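Local coordinates for biofilm-associated surface protein (Staphylococcus aureus, PDB 7C7U) that is a cell-wall-attached surface protein that takes part in biofilm formation, probably acting as a calcium-bound switch that modulates functional amyloid assembly, at residues Asn206-Lys211 with Met236-Phe241; Asn201-Asn206 with Ala374-Thr379; Ile441-Thr446 with Phe513-Asn518. All coordinates share one frame; numbering follows the deposited sequence.

Contact 1: Asn206-Lys211 with Met236-Phe241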
# COMPACT_ATOMS: atom_id res chain seq x y z
N ASN A 206 -32.63 -3.77 -25.52
CA ASN A 206 -32.22 -2.57 -24.78
C ASN A 206 -30.85 -2.10 -25.23
O ASN A 206 -29.92 -1.87 -24.44
CB ASN A 206 -32.23 -2.85 -23.29
CG ASN A 206 -33.58 -3.25 -22.79
OD1 ASN A 206 -33.87 -4.43 -22.68
ND2 ASN A 206 -34.43 -2.26 -22.55
N ASN A 207 -30.78 -1.91 -26.54
CA ASN A 207 -29.53 -1.73 -27.25
C ASN A 207 -28.95 -0.35 -26.98
O ASN A 207 -27.73 -0.16 -27.09
CB ASN A 207 -29.77 -1.93 -28.75
CG ASN A 207 -28.50 -2.04 -29.54
OD1 ASN A 207 -27.91 -3.11 -29.63
ND2 ASN A 207 -28.07 -0.92 -30.11
N ASN A 208 -29.79 0.61 -26.64
CA ASN A 208 -29.30 1.95 -26.31
C ASN A 208 -29.35 2.26 -24.81
O ASN A 208 -29.18 3.43 -24.43
CB ASN A 208 -30.07 3.01 -27.09
CG ASN A 208 -29.31 4.33 -27.17
OD1 ASN A 208 -28.12 4.36 -27.50
ND2 ASN A 208 -29.98 5.42 -26.80
N ALA A 209 -29.58 1.26 -23.95
CA ALA A 209 -29.77 1.53 -22.52
C ALA A 209 -28.48 1.97 -21.82
O ALA A 209 -28.51 2.84 -20.94
CB ALA A 209 -30.33 0.28 -21.82
N PHE A 210 -27.36 1.39 -22.18
CA PHE A 210 -26.15 1.56 -21.38
C PHE A 210 -25.05 2.22 -22.20
O PHE A 210 -24.93 1.98 -23.41
CB PHE A 210 -25.69 0.22 -20.81
CG PHE A 210 -26.72 -0.44 -19.91
CD1 PHE A 210 -27.13 0.19 -18.73
CD2 PHE A 210 -27.26 -1.67 -20.24
CE1 PHE A 210 -28.07 -0.42 -17.89
CE2 PHE A 210 -28.19 -2.27 -19.43
CZ PHE A 210 -28.60 -1.65 -18.24
N LYS A 211 -24.28 3.08 -21.56
CA LYS A 211 -23.26 3.86 -22.24
C LYS A 211 -21.88 3.21 -22.14
O LYS A 211 -21.12 3.18 -23.12
CB LYS A 211 -23.21 5.27 -21.64
CG LYS A 211 -22.27 6.22 -22.34
CD LYS A 211 -22.09 7.51 -21.55
CE LYS A 211 -23.39 8.29 -21.44
NZ LYS A 211 -24.00 8.53 -22.78
N MET A 236 -22.74 2.60 -16.59
CA MET A 236 -23.37 3.89 -16.73
C MET A 236 -24.50 3.81 -17.75
O MET A 236 -24.39 3.11 -18.77
CB MET A 236 -22.35 4.93 -17.18
CG MET A 236 -21.23 5.20 -16.17
SD MET A 236 -20.27 6.68 -16.60
CE MET A 236 -21.25 7.26 -18.00
N LYS A 237 -25.58 4.51 -17.46
CA LYS A 237 -26.76 4.52 -18.32
C LYS A 237 -26.72 5.66 -19.33
O LYS A 237 -26.14 6.71 -19.07
CB LYS A 237 -28.04 4.67 -17.49
CG LYS A 237 -28.39 3.48 -16.61
CD LYS A 237 -29.75 3.75 -15.93
CE LYS A 237 -30.09 2.66 -14.94
NZ LYS A 237 -31.45 2.88 -14.35
N ASN A 238 -27.34 5.44 -20.49
CA ASN A 238 -27.64 6.54 -21.39
C ASN A 238 -28.86 7.34 -20.95
O ASN A 238 -28.94 8.53 -21.24
CB ASN A 238 -27.87 6.05 -22.82
CG ASN A 238 -26.58 5.73 -23.53
OD1 ASN A 238 -25.58 6.42 -23.35
ND2 ASN A 238 -26.58 4.68 -24.34
N GLY A 239 -29.83 6.68 -20.31
CA GLY A 239 -31.05 7.37 -19.91
C GLY A 239 -31.60 6.89 -18.59
O GLY A 239 -30.90 6.92 -17.55
N ILE A 240 -32.84 6.41 -18.60
CA ILE A 240 -33.48 6.01 -17.36
C ILE A 240 -33.96 4.57 -17.45
O ILE A 240 -35.07 4.24 -17.03
CB ILE A 240 -34.64 6.96 -17.00
CG1 ILE A 240 -35.55 7.20 -18.22
CG2 ILE A 240 -34.08 8.27 -16.42
CD1 ILE A 240 -36.95 7.71 -17.87
N PHE A 241 -33.08 3.71 -17.97
CA PHE A 241 -33.37 2.29 -18.17
C PHE A 241 -34.11 1.68 -16.99
O PHE A 241 -33.81 1.94 -15.82
CB PHE A 241 -32.06 1.52 -18.39
CG PHE A 241 -32.25 0.04 -18.41
CD1 PHE A 241 -32.82 -0.59 -19.51
CD2 PHE A 241 -31.87 -0.73 -17.32
CE1 PHE A 241 -33.00 -1.96 -19.51
CE2 PHE A 241 -32.05 -2.10 -17.32
CZ PHE A 241 -32.61 -2.72 -18.42
O HOH W 1 -30.75 4.14 -20.01
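Phe241 carries its ring on the far side of CB from the main-chain N (chi1 172°), Phe210 has CG swung beside its own N (chi1 -60°), and the two rings meet at the open end of the beta hairpin of strands 210-220 and 228-237. They form a T-shaped (edge-to-face) pair: CZ at the rim of Phe210 lies 3.5 Å from CD2 over one face of Phe241, the planes 59° apart. CB of Ala209 and the amide of Asn206 also pack against Phe241. That amide stands nearly perpendicular to the ring, its ND2 in the ring plane at the edge, 3.4 Å from CE1, while its OD1 is bound by Lys245.

Phe210 and Lys237 form a non-hydrogen-bonded antiparallel pair flanked by two bonds: Lys211 N to Met236 O (2.8 Å), from which the ladder continues into the hairpin, and Asn238 N to Ala209 O (2.9 Å), the last direct one. A water takes Ala209 O as acceptor and receives the N-H groups of Gly239 and Phe241, carrying the link to the loop that follows strand 228-237.

The extended chain of Lys237 runs alongside Phe210, CG near the ring edge, and its NZ donates to Phe241 O at 2.9 Å. Carbonyls of Phe315, Asn316 and Leu319 also lie within hydrogen-bonding reach of NZ and share its three protons, probably offsetting the charge of this buried lysine.

The amide of Asn238 bridges two partners. Its ND2 gives a nearly straight bond to Asn208 O (2.9 Å); the acceptor is almost coplanar with the amide, although the donor sits above the carbonyl plane. Lys211 curls around Asn238, its NZ meeting OD1 at 2.7 Å, nearly in line with the side-chain C=O.

Contact 2: Asn201-Asn206 with Ala374-Thr379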
# COMPACT_ATOMS: atom_id res chain seq x y z
N ASN A 201 -21.26 -9.93 -30.85
CA ASN A 201 -22.59 -10.55 -30.95
C ASN A 201 -23.57 -9.85 -30.01
O ASN A 201 -24.27 -10.48 -29.22
CB ASN A 201 -22.52 -12.05 -30.66
CG ASN A 201 -23.88 -12.73 -30.68
OD1 ASN A 201 -24.74 -12.42 -31.52
ND2 ASN A 201 -24.10 -13.65 -29.73
N VAL A 202 -23.65 -8.52 -30.11
CA VAL A 202 -24.48 -7.72 -29.20
C VAL A 202 -25.96 -8.03 -29.39
O VAL A 202 -26.45 -8.22 -30.51
CB VAL A 202 -24.17 -6.23 -29.39
CG1 VAL A 202 -25.28 -5.33 -28.83
CG2 VAL A 202 -22.80 -5.87 -28.72
N SER A 203 -26.68 -8.09 -28.27
CA SER A 203 -28.12 -8.34 -28.27
C SER A 203 -28.89 -7.15 -28.84
O SER A 203 -28.47 -5.99 -28.71
CB SER A 203 -28.58 -8.61 -26.84
OG SER A 203 -29.98 -8.78 -26.73
N THR A 204 -30.05 -7.43 -29.44
CA THR A 204 -30.93 -6.34 -29.82
C THR A 204 -31.67 -5.75 -28.63
O THR A 204 -32.20 -4.64 -28.74
CB THR A 204 -31.95 -6.79 -30.88
OG1 THR A 204 -32.76 -7.84 -30.34
CG2 THR A 204 -31.23 -7.30 -32.12
N GLU A 205 -31.72 -6.47 -27.51
CA GLU A 205 -32.51 -6.04 -26.36
C GLU A 205 -31.85 -4.84 -25.69
O GLU A 205 -30.68 -4.92 -25.30
CB GLU A 205 -32.64 -7.15 -25.33
CG GLU A 205 -33.32 -8.39 -25.82
CD GLU A 205 -33.86 -9.25 -24.71
OE1 GLU A 205 -33.99 -10.46 -24.95
OE2 GLU A 205 -34.09 -8.73 -23.60
N ASN A 206 -32.63 -3.77 -25.52
CA ASN A 206 -32.22 -2.57 -24.78
C ASN A 206 -30.85 -2.10 -25.23
O ASN A 206 -29.92 -1.87 -24.44
CB ASN A 206 -32.23 -2.85 -23.29
CG ASN A 206 -33.58 -3.25 -22.79
OD1 ASN A 206 -33.87 -4.43 -22.68
ND2 ASN A 206 -34.43 -2.26 -22.55
N ALA A 374 -26.50 -13.54 -25.78
CA ALA A 374 -25.89 -12.41 -26.46
C ALA A 374 -25.62 -11.28 -25.48
O ALA A 374 -26.36 -11.10 -24.51
CB ALA A 374 -26.78 -11.92 -27.61
N LEU A 375 -24.55 -10.53 -25.73
CA LEU A 375 -24.10 -9.49 -24.81
C LEU A 375 -25.04 -8.28 -24.85
O LEU A 375 -25.36 -7.76 -25.93
CB LEU A 375 -22.68 -9.04 -25.18
CG LEU A 375 -22.14 -7.78 -24.50
CD1 LEU A 375 -21.87 -8.11 -23.06
CD2 LEU A 375 -20.85 -7.24 -25.14
N ILE A 376 -25.50 -7.84 -23.68
CA ILE A 376 -26.20 -6.57 -23.62
C ILE A 376 -25.21 -5.46 -23.90
O ILE A 376 -24.15 -5.37 -23.25
CB ILE A 376 -26.88 -6.38 -22.25
CG1 ILE A 376 -27.79 -7.57 -21.88
CG2 ILE A 376 -27.69 -5.05 -22.25
CD1 ILE A 376 -28.94 -7.83 -22.92
N ASN A 377 -25.53 -4.61 -24.86
CA ASN A 377 -24.63 -3.57 -25.35
C ASN A 377 -24.04 -2.76 -24.20
O ASN A 377 -24.77 -2.20 -23.37
CB ASN A 377 -25.37 -2.63 -26.29
CG ASN A 377 -24.45 -1.90 -27.28
OD1 ASN A 377 -23.26 -2.19 -27.39
ND2 ASN A 377 -25.01 -0.96 -28.00
N ASN A 378 -22.71 -2.70 -24.17
CA ASN A 378 -21.93 -1.84 -23.28
C ASN A 378 -22.02 -2.24 -21.82
O ASN A 378 -21.82 -1.41 -20.93
CB ASN A 378 -22.35 -0.36 -23.48
CG ASN A 378 -21.95 0.16 -24.86
OD1 ASN A 378 -20.96 -0.29 -25.40
ND2 ASN A 378 -22.72 1.07 -25.44
N THR A 379 -22.28 -3.52 -21.53
CA THR A 379 -22.30 -3.95 -20.14
C THR A 379 -21.06 -4.78 -19.77
O THR A 379 -21.00 -5.29 -18.66
CB THR A 379 -23.57 -4.74 -19.81
OG1 THR A 379 -23.57 -5.98 -20.53
CG2 THR A 379 -24.85 -3.93 -20.16
O HOH W 2 -22.62 -11.82 -27.38
O HOH W 3 -28.09 -4.91 -26.24
O HOH W 4 -27.18 -1.03 -23.77
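Ser203 N and Leu375 O make the strong direct bond between these loops, 2.7 Å long and almost straight (177° at the hydrogen). Leu375 N reaches back to Asn201 O only weakly, at 3.5 Å, and a water joins the same two atoms more closely. A second water receives Asn377 N and donates to both Ser203 O and Glu205 O, tying three main-chain groups together.

Van der Waals contacts are small. CB of Ala374 lies 3.3 Å from Asn201 O and also touches CB of Ser203, which packs against CD1 of Ile376. CG1 of Val202 lies 3.7 Å from CB of Asn377, and its CG2 loosely touches Leu375 CD2 (4.3 Å).

Within each loop, side-chain hydroxyls supplement the turns. Ser203 OG accepts from Glu205 N at 3.0 Å and is also bonded to Asp370, while OG1 of Thr379 joins Thr379 N as a second donor to Ile376 O, both from one face of its carbonyl plane. Glu205 turns to a salt bridge with Lys245, and its OE2 also takes the indole N-H of Trp251.

The ST turn at Ser203, in the loop after helix 193-199, lies against 374-376, which enters the type II beta turn between strands 359-369 and 381-388.

Contact 3: Ile441-Thr446 with Phe513-Asn518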
# COMPACT_ATOMS: atom_id res chain seq x y z
N ILE A 441 24.43 -0.78 34.84
CA ILE A 441 24.34 0.00 36.08
C ILE A 441 24.96 -0.80 37.23
O ILE A 441 25.39 -1.93 37.05
CB ILE A 441 22.88 0.41 36.40
CG1 ILE A 441 22.01 -0.83 36.60
CG2 ILE A 441 22.30 1.33 35.32
CD1 ILE A 441 20.71 -0.50 37.28
N THR A 442 25.02 -0.19 38.42
CA THR A 442 25.52 -0.90 39.60
C THR A 442 24.38 -1.23 40.55
O THR A 442 23.25 -0.76 40.41
CB THR A 442 26.60 -0.11 40.37
OG1 THR A 442 25.98 0.86 41.23
CG2 THR A 442 27.58 0.59 39.44
N THR A 443 24.71 -2.06 41.55
CA THR A 443 23.77 -2.42 42.61
C THR A 443 23.33 -1.22 43.44
O THR A 443 22.35 -1.35 44.18
CB THR A 443 24.40 -3.47 43.55
OG1 THR A 443 25.51 -2.88 44.23
CG2 THR A 443 24.86 -4.74 42.80
N GLU A 444 24.00 -0.07 43.34
CA GLU A 444 23.56 1.14 44.06
C GLU A 444 22.67 2.05 43.22
O GLU A 444 22.08 2.99 43.77
CB GLU A 444 24.77 1.93 44.55
CG GLU A 444 25.32 1.38 45.87
CD GLU A 444 26.58 2.08 46.33
OE1 GLU A 444 27.27 2.68 45.48
OE2 GLU A 444 26.87 2.02 47.56
N ASP A 445 22.55 1.80 41.93
CA ASP A 445 21.72 2.63 41.06
C ASP A 445 20.24 2.30 41.22
O ASP A 445 19.86 1.18 41.58
CB ASP A 445 22.13 2.46 39.60
CG ASP A 445 23.41 3.21 39.29
OD1 ASP A 445 23.42 4.44 39.49
OD2 ASP A 445 24.41 2.56 38.88
N THR A 446 19.40 3.31 40.96
CA THR A 446 17.96 3.16 41.12
C THR A 446 17.20 3.41 39.82
O THR A 446 15.97 3.43 39.85
CB THR A 446 17.45 4.10 42.22
OG1 THR A 446 17.80 5.45 41.89
CG2 THR A 446 18.07 3.73 43.59
N PHE A 513 21.29 -6.30 29.78
CA PHE A 513 22.28 -5.42 30.35
C PHE A 513 22.70 -6.00 31.69
O PHE A 513 22.10 -6.95 32.19
CB PHE A 513 21.76 -3.98 30.51
CG PHE A 513 20.66 -3.82 31.54
CD1 PHE A 513 19.34 -4.08 31.21
CD2 PHE A 513 20.96 -3.41 32.83
CE1 PHE A 513 18.32 -3.92 32.16
CE2 PHE A 513 19.97 -3.25 33.77
CZ PHE A 513 18.65 -3.51 33.44
N GLU A 514 23.75 -5.43 32.27
CA GLU A 514 24.30 -5.93 33.52
C GLU A 514 24.08 -4.95 34.67
O GLU A 514 24.23 -3.73 34.52
CB GLU A 514 25.80 -6.21 33.37
CG GLU A 514 26.09 -7.25 32.29
CD GLU A 514 25.67 -8.65 32.71
OE1 GLU A 514 25.87 -9.01 33.89
OE2 GLU A 514 25.13 -9.38 31.85
N ILE A 515 23.69 -5.50 35.82
CA ILE A 515 23.81 -4.82 37.10
C ILE A 515 25.04 -5.41 37.77
O ILE A 515 25.11 -6.62 38.02
CB ILE A 515 22.53 -4.98 37.94
CG1 ILE A 515 21.34 -4.42 37.15
CG2 ILE A 515 22.64 -4.24 39.30
CD1 ILE A 515 20.10 -4.12 37.98
N VAL A 516 26.05 -4.57 37.99
CA VAL A 516 27.36 -5.03 38.40
C VAL A 516 27.60 -4.63 39.86
O VAL A 516 26.89 -3.80 40.42
CB VAL A 516 28.47 -4.47 37.48
CG1 VAL A 516 28.17 -4.84 36.01
CG2 VAL A 516 28.61 -2.96 37.65
N ASP A 517 28.62 -5.24 40.46
CA ASP A 517 29.10 -4.86 41.78
C ASP A 517 29.31 -3.35 41.87
O ASP A 517 29.85 -2.73 40.94
CB ASP A 517 30.42 -5.61 42.03
CG ASP A 517 30.89 -5.54 43.47
OD1 ASP A 517 31.04 -4.42 44.00
OD2 ASP A 517 31.14 -6.62 44.05
N ASN A 518 28.89 -2.74 42.99
CA ASN A 518 28.94 -1.27 43.06
C ASN A 518 30.36 -0.71 43.23
O ASN A 518 30.53 0.51 43.24
CB ASN A 518 28.02 -0.74 44.17
CG ASN A 518 28.48 -1.12 45.59
OD1 ASN A 518 29.67 -1.26 45.86
ND2 ASN A 518 27.51 -1.28 46.49
O HOH W 5 27.67 -4.34 45.05
O HOH W 6 29.89 1.59 47.76
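Ile441 and Thr442 pair in parallel with Ile515 and Val516, through bonds from Ile441 N to Glu514 O (3.0 Å), Val516 N to Ile441 O (2.9 Å) and Thr443 N to Val516 O (3.0 Å). The second lies in the carbonyl plane, whereas the third is more bent at its hydrogen (140°), where the first strand gives way to a turn.

On one face of the sheet, Ile441 and Ile515 lie side by side and point the same way. Their CG1 atoms are 3.7 Å apart, and CG1 of Ile441 also approaches the edge of the Phe513 ring, 4.2 Å from CE2. Thr442 and Val516 occupy the other face, with only their CG2 methyls in loose touch.

The chain turns at Thr442, whose side chain lies within the turn. With chi1 at 82°, its OG1 sits between the backbone N and carbonyl carbon and accepts from Glu444 N at 3.0 Å, an ST turn inside the type I turn from Thr442 to Asp445. Thr442 N donates to the anti lone pair of Asp445 OD2 (2.9 Å), which Thr541 also binds.

Beyond the ladder, Asn518 lies across Thr443, its CB 3.3 Å from OG1. A water joins that hydroxyl to Asn518 N, and the carboxylate of Glu444 lies beside the Asn518 amide at a slant, the planes 35° apart.

Strands 437-442 and 509-516, first and last of an otherwise antiparallel sheet, are its parallel neighbours, consistent with an Ig-like beta-sandwich. Strand 494-501 flanks 509-516 on its other side, strand 447-451 follows the turn and pairs with 437-442, and Val448 and Ile498 pack around Phe513.

From the N terminus, the chain first passes through the large mixed sheet and helix 193-199 before reaching 201-206, where contact 2 opens. Contact 1 starts at the shared Asn206 and closes soonest, at 236-241, around the hairpin of strands 210-220 and 228-237. It is nested within the much longer loop that contact 2 closes at 374-379, so the five-stranded sheet is joined there to the turn before strand 381-388 of the four-stranded one. Asn377 and Asn378 of contact 2 probably hydrogen-bond to Asn207 and Phe210 of contact 1. Contact 3 follows in series, past the calcium-binding segment; its centre lies about 81 Å from that of contact 1, and it pairs the first and last strands of a separate mixed sheet.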